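Local coordinates for hemolysin-related protein (Vibrio cholerae serotype O1, PDB 5V6F) that binds mannotriose, and probably related mannose-containing glycans, through the second beta-prism lectin domain of the biofilm protein RbmC, at residues S15-R28 with G37-Q49. Sequence-based numbering, arbitrary orientation.
Sequences SQRVVTADNLMYLR and GTTVNNLVGGPVQ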
ATOM      1  N   SER A  15       1.477  -7.384   9.844  1.00  6.80           N
ATOM      2  CA  SER A  15       0.215  -8.085   9.686  1.00  4.79           C
ATOM      3  C   SER A  15       0.190  -8.761   8.321  1.00  5.28           C
ATOM      4  O   SER A  15       0.915  -8.375   7.399  1.00  7.81           O
ATOM      5  CB  SER A  15      -0.984  -7.138   9.822  1.00 10.32           C
ATOM      6  OG  SER A  15      -1.082  -6.612  11.138  1.00 14.74           O
ATOM      7  N   GLN A  16      -0.651  -9.784   8.201  1.00  4.13           N
ATOM      8  CA  GLN A  16      -0.730 -10.581   6.982  1.00  2.55           C
ATOM      9  C   GLN A  16      -2.187 -10.658   6.555  1.00  7.44           C
ATOM     10  O   GLN A  16      -3.048 -11.065   7.340  1.00  5.45           O
ATOM     11  CB  GLN A  16      -0.119 -11.974   7.206  1.00  3.98           C
ATOM     12  CG  GLN A  16       1.294 -11.871   7.814  1.00 10.15           C
ATOM     13  CD  GLN A  16       2.120 -13.145   7.727  1.00 14.91           C
ATOM     14  OE1 GLN A  16       3.302 -13.108   7.353  1.00 20.98           O
ATOM     15  NE2 GLN A  16       1.521 -14.267   8.094  1.00 12.95           N
ATOM     16  N   ARG A  17      -2.470 -10.237   5.323  1.00  7.07           N
ATOM     17  CA  ARG A  17      -3.839 -10.165   4.819  1.00  8.73           C
ATOM     18  C   ARG A  17      -3.957 -11.015   3.562  1.00  5.96           C
ATOM     19  O   ARG A  17      -3.337 -10.715   2.535  1.00  5.20           O
ATOM     20  CB  ARG A  17      -4.246  -8.717   4.557  1.00  9.36           C
ATOM     21  CG  ARG A  17      -4.440  -7.899   5.840  1.00  8.14           C
ATOM     22  CD  ARG A  17      -5.582  -8.461   6.698  1.00 12.57           C
ATOM     23  NE  ARG A  17      -5.758  -7.755   7.968  1.00 12.81           N
ATOM     24  CZ  ARG A  17      -5.242  -8.139   9.132  1.00  9.18           C
ATOM     25  NH1 ARG A  17      -4.490  -9.228   9.222  1.00 10.74           N
ATOM     26  NH2 ARG A  17      -5.476  -7.420  10.221  1.00 12.79           N
ATOM     27  N   VAL A  18      -4.751 -12.071   3.653  1.00  5.07           N
ATOM     28  CA  VAL A  18      -4.932 -13.011   2.557  1.00  5.11           C
ATOM     29  C   VAL A  18      -5.875 -12.407   1.531  1.00  4.54           C
ATOM     30  O   VAL A  18      -6.911 -11.823   1.875  1.00  4.86           O
ATOM     31  CB  VAL A  18      -5.457 -14.357   3.092  1.00  6.67           C
ATOM     32  CG1 VAL A  18      -5.828 -15.295   1.956  1.00  9.37           C
ATOM     33  CG2 VAL A  18      -4.418 -15.003   3.997  1.00 13.05           C
ATOM     34  N   VAL A  19      -5.510 -12.541   0.260  1.00  5.32           N
ATOM     35  CA  VAL A  19      -6.344 -12.063  -0.834  1.00  2.25           C
ATOM     36  C   VAL A  19      -7.451 -13.076  -1.091  1.00  2.64           C
ATOM     37  O   VAL A  19      -7.189 -14.275  -1.265  1.00  5.08           O
ATOM     38  CB  VAL A  19      -5.501 -11.826  -2.096  1.00  4.48           C
ATOM     39  CG1 VAL A  19      -6.369 -11.284  -3.207  1.00  1.80           C
ATOM     40  CG2 VAL A  19      -4.351 -10.874  -1.796  1.00  4.91           C
ATOM     41  N   THR A  20      -8.689 -12.600  -1.128  1.00  3.97           N
ATOM     42  CA  THR A  20      -9.826 -13.476  -1.362  1.00  4.64           C
ATOM     43  C   THR A  20      -9.978 -13.764  -2.852  1.00  5.82           C
ATOM     44  O   THR A  20      -9.275 -13.209  -3.700  1.00  4.23           O
ATOM     45  CB  THR A  20     -11.114 -12.850  -0.836  1.00  6.53           C
ATOM     46  OG1 THR A  20     -11.477 -11.746  -1.681  1.00  6.43           O
ATOM     47  CG2 THR A  20     -10.948 -12.380   0.606  1.00 10.99           C
ATOM     48  N   ALA A  21     -10.945 -14.623  -3.178  1.00  4.99           N
ATOM     49  CA  ALA A  21     -11.253 -14.903  -4.575  1.00  4.58           C
ATOM     50  C   ALA A  21     -11.626 -13.645  -5.349  1.00  5.61           C
ATOM     51  O   ALA A  21     -11.570 -13.653  -6.585  1.00  7.57           O
ATOM     52  CB  ALA A  21     -12.392 -15.923  -4.667  1.00  7.93           C
ATOM     53  N   ASP A  22     -12.011 -12.568  -4.661  1.00  7.39           N
ATOM     54  CA  ASP A  22     -12.348 -11.325  -5.344  1.00  8.66           C
ATOM     55  C   ASP A  22     -11.119 -10.540  -5.795  1.00  7.16           C
ATOM     56  O   ASP A  22     -11.265  -9.599  -6.581  1.00  6.73           O
ATOM     57  CB  ASP A  22     -13.218 -10.446  -4.442  1.00  7.96           C
ATOM     58  CG  ASP A  22     -14.601 -11.035  -4.214  1.00 12.13           C
ATOM     59  OD1 ASP A  22     -15.141 -11.674  -5.139  1.00 16.26           O
ATOM     60  OD2 ASP A  22     -15.144 -10.859  -3.105  1.00 14.38           O
ATOM     61  N   ASN A  23      -9.921 -10.896  -5.325  1.00  3.97           N
ATOM     62  CA  ASN A  23      -8.671 -10.329  -5.844  1.00  4.31           C
ATOM     63  C   ASN A  23      -8.620  -8.809  -5.678  1.00  7.88           C
ATOM     64  O   ASN A  23      -8.263  -8.079  -6.608  1.00  8.14           O
ATOM     65  CB  ASN A  23      -8.475 -10.701  -7.318  1.00  6.84           C
ATOM     66  CG  ASN A  23      -8.142 -12.161  -7.521  1.00  9.49           C
ATOM     67  OD1 ASN A  23      -7.309 -12.725  -6.816  1.00  6.23           O
ATOM     68  ND2 ASN A  23      -8.785 -12.778  -8.504  1.00  9.54           N
ATOM     69  N   LEU A  24      -8.960  -8.328  -4.483  1.00  6.56           N
ATOM     70  CA  LEU A  24      -9.055  -6.894  -4.224  1.00  4.19           C
ATOM     71  C   LEU A  24      -8.065  -6.455  -3.153  1.00  4.24           C
ATOM     72  O   LEU A  24      -7.843  -7.161  -2.163  1.00  7.33           O
ATOM     73  CB  LEU A  24     -10.468  -6.504  -3.787  1.00  5.29           C
ATOM     74  CG  LEU A  24     -11.579  -6.744  -4.809  1.00  6.62           C
ATOM     75  CD1 LEU A  24     -12.941  -6.439  -4.195  1.00 11.86           C
ATOM     76  CD2 LEU A  24     -11.363  -5.914  -6.061  1.00  9.19           C
ATOM     77  N   MET A  25      -7.491  -5.270  -3.361  1.00  1.75           N
ATOM     78  CA  MET A  25      -6.671  -4.578  -2.375  1.00  3.06           C
ATOM     79  C   MET A  25      -7.360  -3.264  -2.034  1.00  2.91           C
ATOM     80  O   MET A  25      -7.639  -2.458  -2.930  1.00  4.85           O
ATOM     81  CB  MET A  25      -5.263  -4.330  -2.920  1.00  3.63           C
ATOM     82  CG  MET A  25      -4.323  -3.621  -1.978  1.00  4.47           C
ATOM     83  SD  MET A  25      -2.775  -3.281  -2.829  1.00  5.70           S
ATOM     84  CE  MET A  25      -1.820  -2.533  -1.512  1.00  8.24           C
ATOM     85  N   TYR A  26      -7.648  -3.058  -0.749  1.00  2.51           N
ATOM     86  CA  TYR A  26      -8.310  -1.854  -0.268  1.00  2.85           C
ATOM     87  C   TYR A  26      -7.310  -0.971   0.465  1.00  5.11           C
ATOM     88  O   TYR A  26      -6.441  -1.469   1.189  1.00  2.93           O
ATOM     89  CB  TYR A  26      -9.475  -2.198   0.668  1.00  5.57           C
ATOM     90  CG  TYR A  26     -10.730  -2.665  -0.031  1.00  5.13           C
ATOM     91  CD1 TYR A  26     -10.939  -4.011  -0.306  1.00  5.54           C
ATOM     92  CD2 TYR A  26     -11.718  -1.760  -0.404  1.00  6.67           C
ATOM     93  CE1 TYR A  26     -12.094  -4.441  -0.943  1.00  8.69           C
ATOM     94  CE2 TYR A  26     -12.872  -2.182  -1.044  1.00  9.51           C
ATOM     95  CZ  TYR A  26     -13.053  -3.521  -1.311  1.00  7.28           C
ATOM     96  OH  TYR A  26     -14.205  -3.949  -1.941  1.00  9.51           O
ATOM     97  N   LEU A  27      -7.443   0.341   0.282  1.00  2.89           N
ATOM     98  CA  LEU A  27      -6.558   1.303   0.917  1.00  2.89           C
ATOM     99  C   LEU A  27      -7.355   2.488   1.432  1.00  3.74           C
ATOM    100  O   LEU A  27      -8.308   2.936   0.785  1.00  4.71           O
ATOM    101  CB  LEU A  27      -5.489   1.817  -0.054  1.00  5.60           C
ATOM    102  CG  LEU A  27      -4.547   0.785  -0.671  1.00  2.82           C
ATOM    103  CD1 LEU A  27      -5.095   0.260  -1.995  1.00  3.90           C
ATOM    104  CD2 LEU A  27      -3.163   1.391  -0.846  1.00  5.01           C
ATOM    105  N   ARG A  28      -6.964   2.981   2.606  1.00  3.62           N
ATOM    106  CA  ARG A  28      -7.300   4.326   3.049  1.00  4.05           C
ATOM    107  C   ARG A  28      -6.078   5.207   2.844  1.00  2.62           C
ATOM    108  O   ARG A  28      -4.958   4.806   3.180  1.00  2.97           O
ATOM    109  CB  ARG A  28      -7.732   4.346   4.517  1.00  4.18           C
ATOM    110  CG  ARG A  28      -9.189   3.963   4.733  1.00  3.48           C
ATOM    111  CD  ARG A  28      -9.665   4.284   6.151  1.00  8.31           C
ATOM    112  NE  ARG A  28      -9.349   3.223   7.112  1.00  9.88           N
ATOM    113  CZ  ARG A  28      -8.348   3.248   7.993  1.00  9.38           C
ATOM    114  NH1 ARG A  28      -7.516   4.282   8.067  1.00  6.40           N
ATOM    115  NH2 ARG A  28      -8.175   2.222   8.814  1.00  8.72           N
ATOM    116  N   GLY A  37      -5.657  -3.295   3.146  1.00  4.19           N
ATOM    117  CA  GLY A  37      -6.276  -4.580   3.409  1.00  2.79           C
ATOM    118  C   GLY A  37      -6.692  -5.309   2.147  1.00  6.33           C
ATOM    119  O   GLY A  37      -6.385  -4.869   1.034  1.00  4.25           O
ATOM    120  N   THR A  38      -7.387  -6.435   2.312  1.00  1.60           N
ATOM    121  CA  THR A  38      -7.933  -7.187   1.191  1.00  3.03           C
ATOM    122  C   THR A  38      -9.453  -7.281   1.217  1.00  3.68           C
ATOM    123  O   THR A  38     -10.041  -7.816   0.269  1.00  4.26           O
ATOM    124  CB  THR A  38      -7.332  -8.600   1.154  1.00  2.95           C
ATOM    125  OG1 THR A  38      -7.621  -9.284   2.379  1.00  6.06           O
ATOM    126  CG2 THR A  38      -5.820  -8.527   0.957  1.00  2.75           C
ATOM    127  N   THR A  39     -10.099  -6.782   2.268  1.00  3.38           N
ATOM    128  CA  THR A  39     -11.539  -6.595   2.321  1.00  7.37           C
ATOM    129  C   THR A  39     -11.806  -5.210   2.885  1.00  3.74           C
ATOM    130  O   THR A  39     -10.903  -4.540   3.390  1.00  4.87           O
ATOM    131  CB  THR A  39     -12.235  -7.644   3.199  1.00  6.08           C
ATOM    132  OG1 THR A  39     -11.916  -7.398   4.575  1.00  6.45           O
ATOM    133  CG2 THR A  39     -11.798  -9.045   2.819  1.00  7.49           C
ATOM    134  N   VAL A  40     -13.068  -4.787   2.817  1.00  6.10           N
ATOM    135  CA  VAL A  40     -13.442  -3.504   3.400  1.00  6.49           C
ATOM    136  C   VAL A  40     -13.336  -3.499   4.915  1.00  7.63           C
ATOM    137  O   VAL A  40     -13.333  -2.420   5.520  1.00  8.13           O
ATOM    138  CB  VAL A  40     -14.873  -3.102   2.987  1.00  7.09           C
ATOM    139  CG1 VAL A  40     -14.941  -2.860   1.489  1.00 11.93           C
ATOM    140  CG2 VAL A  40     -15.879  -4.157   3.410  1.00 10.51           C
ATOM    141  N   ASN A  41     -13.224  -4.673   5.540  1.00  5.67           N
ATOM    142  CA  ASN A  41     -13.230  -4.787   6.992  1.00  8.20           C
ATOM    143  C   ASN A  41     -11.859  -5.017   7.611  1.00  8.39           C
ATOM    144  O   ASN A  41     -11.700  -4.764   8.810  1.00 13.51           O
ATOM    145  CB  ASN A  41     -14.139  -5.942   7.431  1.00  6.63           C
ATOM    146  CG  ASN A  41     -15.604  -5.641   7.235  1.00  5.98           C
ATOM    147  OD1 ASN A  41     -16.010  -4.481   7.175  1.00  6.63           O
ATOM    148  ND2 ASN A  41     -16.411  -6.689   7.143  1.00  6.51           N
ATOM    149  N   ASN A  42     -10.872  -5.501   6.854  1.00  5.69           N
ATOM    150  CA  ASN A  42      -9.635  -5.979   7.465  1.00  4.60           C
ATOM    151  C   ASN A  42      -8.433  -5.077   7.187  1.00  6.45           C
ATOM    152  O   ASN A  42      -7.289  -5.537   7.280  1.00  6.18           O
ATOM    153  CB  ASN A  42      -9.342  -7.419   7.028  1.00  4.73           C
ATOM    154  CG  ASN A  42      -8.905  -7.538   5.575  1.00  5.63           C
ATOM    155  OD1 ASN A  42      -8.696  -6.548   4.875  1.00  5.19           O
ATOM    156  ND2 ASN A  42      -8.744  -8.778   5.123  1.00  8.12           N
ATOM    157  N   LEU A  43      -8.654  -3.798   6.893  1.00  5.02           N
ATOM    158  CA  LEU A  43      -7.528  -2.909   6.634  1.00  4.61           C
ATOM    159  C   LEU A  43      -6.607  -2.824   7.847  1.00  3.41           C
ATOM    160  O   LEU A  43      -7.057  -2.794   8.997  1.00  9.13           O
ATOM    161  CB  LEU A  43      -8.018  -1.514   6.245  1.00  7.86           C
ATOM    162  CG  LEU A  43      -8.526  -1.383   4.803  1.00  6.80           C
ATOM    163  CD1 LEU A  43      -9.998  -1.748   4.708  1.00 14.84           C
ATOM    164  CD2 LEU A  43      -8.284   0.020   4.265  1.00 10.35           C
ATOM    165  N   VAL A  44      -5.307  -2.776   7.566  1.00  4.49           N
ATOM    166  CA  VAL A  44      -4.243  -2.723   8.563  1.00  5.97           C
ATOM    167  C   VAL A  44      -3.614  -1.340   8.476  1.00  2.00           C
ATOM    168  O   VAL A  44      -3.163  -0.928   7.401  1.00  4.63           O
ATOM    169  CB  VAL A  44      -3.188  -3.816   8.312  1.00  7.66           C
ATOM    170  CG1 VAL A  44      -2.005  -3.668   9.266  1.00 11.28           C
ATOM    171  CG2 VAL A  44      -3.806  -5.201   8.423  1.00 18.52           C
ATOM    172  N   GLY A  45      -3.577  -0.628   9.589  1.00  3.03           N
ATOM    173  CA  GLY A  45      -2.983   0.694   9.608  1.00  4.00           C
ATOM    174  C   GLY A  45      -3.576   1.524  10.731  1.00  9.55           C
ATOM    175  O   GLY A  45      -4.028   0.986  11.738  1.00  8.94           O
ATOM    176  N   GLY A  46      -3.566   2.837  10.538  1.00  5.00           N
ATOM    177  CA  GLY A  46      -4.083   3.745  11.533  1.00  4.87           C
ATOM    178  C   GLY A  46      -5.598   3.785  11.560  1.00  8.88           C
ATOM    179  O   GLY A  46      -6.269   3.573  10.544  1.00  7.34           O
ATOM    180  N   PRO A  47      -6.166   4.069  12.726  1.00  5.95           N
ATOM    181  CA  PRO A  47      -7.622   4.185  12.832  1.00  7.02           C
ATOM    182  C   PRO A  47      -8.109   5.514  12.276  1.00  6.57           C
ATOM    183  O   PRO A  47      -7.347   6.465  12.099  1.00  6.99           O
ATOM    184  CB  PRO A  47      -7.868   4.095  14.341  1.00 11.22           C
ATOM    185  CG  PRO A  47      -6.636   4.682  14.938  1.00 11.34           C
ATOM    186  CD  PRO A  47      -5.502   4.280  14.026  1.00  8.27           C
ATOM    187  N   VAL A  48      -9.406   5.568  11.990  1.00  6.08           N
ATOM    188  CA  VAL A  48     -10.024   6.840  11.638  1.00  5.01           C
ATOM    189  C   VAL A  48     -10.348   7.549  12.945  1.00 10.38           C
ATOM    190  O   VAL A  48     -11.390   7.307  13.562  1.00  8.73           O
ATOM    191  CB  VAL A  48     -11.264   6.648  10.749  1.00  5.29           C
ATOM    192  CG1 VAL A  48     -11.861   8.003  10.386  1.00  6.92           C
ATOM    193  CG2 VAL A  48     -10.876   5.876   9.490  1.00  5.58           C
ATOM    194  N   GLN A  49      -9.426   8.399  13.385  1.00  5.85           N
ATOM    195  CA  GLN A  49      -9.462   9.034  14.694  1.00  9.03           C
ATOM    196  C   GLN A  49      -9.216  10.522  14.509  1.00 12.36           C
ATOM    197  O   GLN A  49      -8.244  10.913  13.851  1.00  9.19           O
ATOM    198  CB  GLN A  49      -8.406   8.414  15.620  1.00 11.63           C
ATOM    199  CG  GLN A  49      -8.037   9.258  16.832  1.00 26.52           C
ATOM    200  CD  GLN A  49      -6.853  10.173  16.572  1.00 28.94           C
ATOM    201  OE1 GLN A  49      -5.896   9.797  15.893  1.00 26.24           O
ATOM    202  NE2 GLN A  49      -6.914  11.384  17.114  1.00 26.48           N
TER
HETATM  203  O   HOH W   1      -7.236  -5.056  10.576  1.00 13.87           O
HETATM  204  O   HOH W   2      -9.381  -9.753  -1.808  1.00  4.46           O
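Arg17 reaches from strand 13-18 to the loop of residues 38-43 and gives its NE to Asn42 O, 2.8 Å away, with that oxygen in the guanidinium plane and NE in the carbonyl plane. Val44 CG2 lies over one face of the group, near its rim, and a bend at chi2 (-63°) folds the arginine chain back to this place. Its NH1 returns to Gln16 O, while NH2 reaches Leu43 O through a water, so every nitrogen of the group has a partner that limits its rotation. Further along, Thr38 OG1 donates to Val18 O at 2.7 Å and accepts an almost straight bond from Asn42 ND2. The other end of that amide, OD1, takes both Thr38 N and Thr39 N; the Asn42 side chain thus holds the turn in shape while its backbone carbonyl receives the arginine. On the strand 24-29 side, Tyr26 and Gly37 form an antiparallel hydrogen-bonded pair, Tyr26 N to Gly37 O and Gly37 N to Tyr26 O both measuring 2.8 Å. Above the Tyr26 ring sits Val40 CG1, 3.7 Å from the centroid in a CH-pi contact, the two side chains running side by side. A bend at chi3 (-85°) turns the Arg28 guanidinium so that NH1 and NH2 both grip Gly46 O end-on, each at 2.9 Å; NH1 also bonds to Gly53 O of the glycan pocket, and Val48 CG2 lies over one guanidinium face, toward its rim. Residues 37-49 therefore link edge strand 13-18 of one antiparallel sheet to strand 24-29 of the next, joining two of the three four-stranded sheets of a beta-prism lectin, and Val48 approaches the mannotriose site, its side chain about 7 Å from a bound mannose.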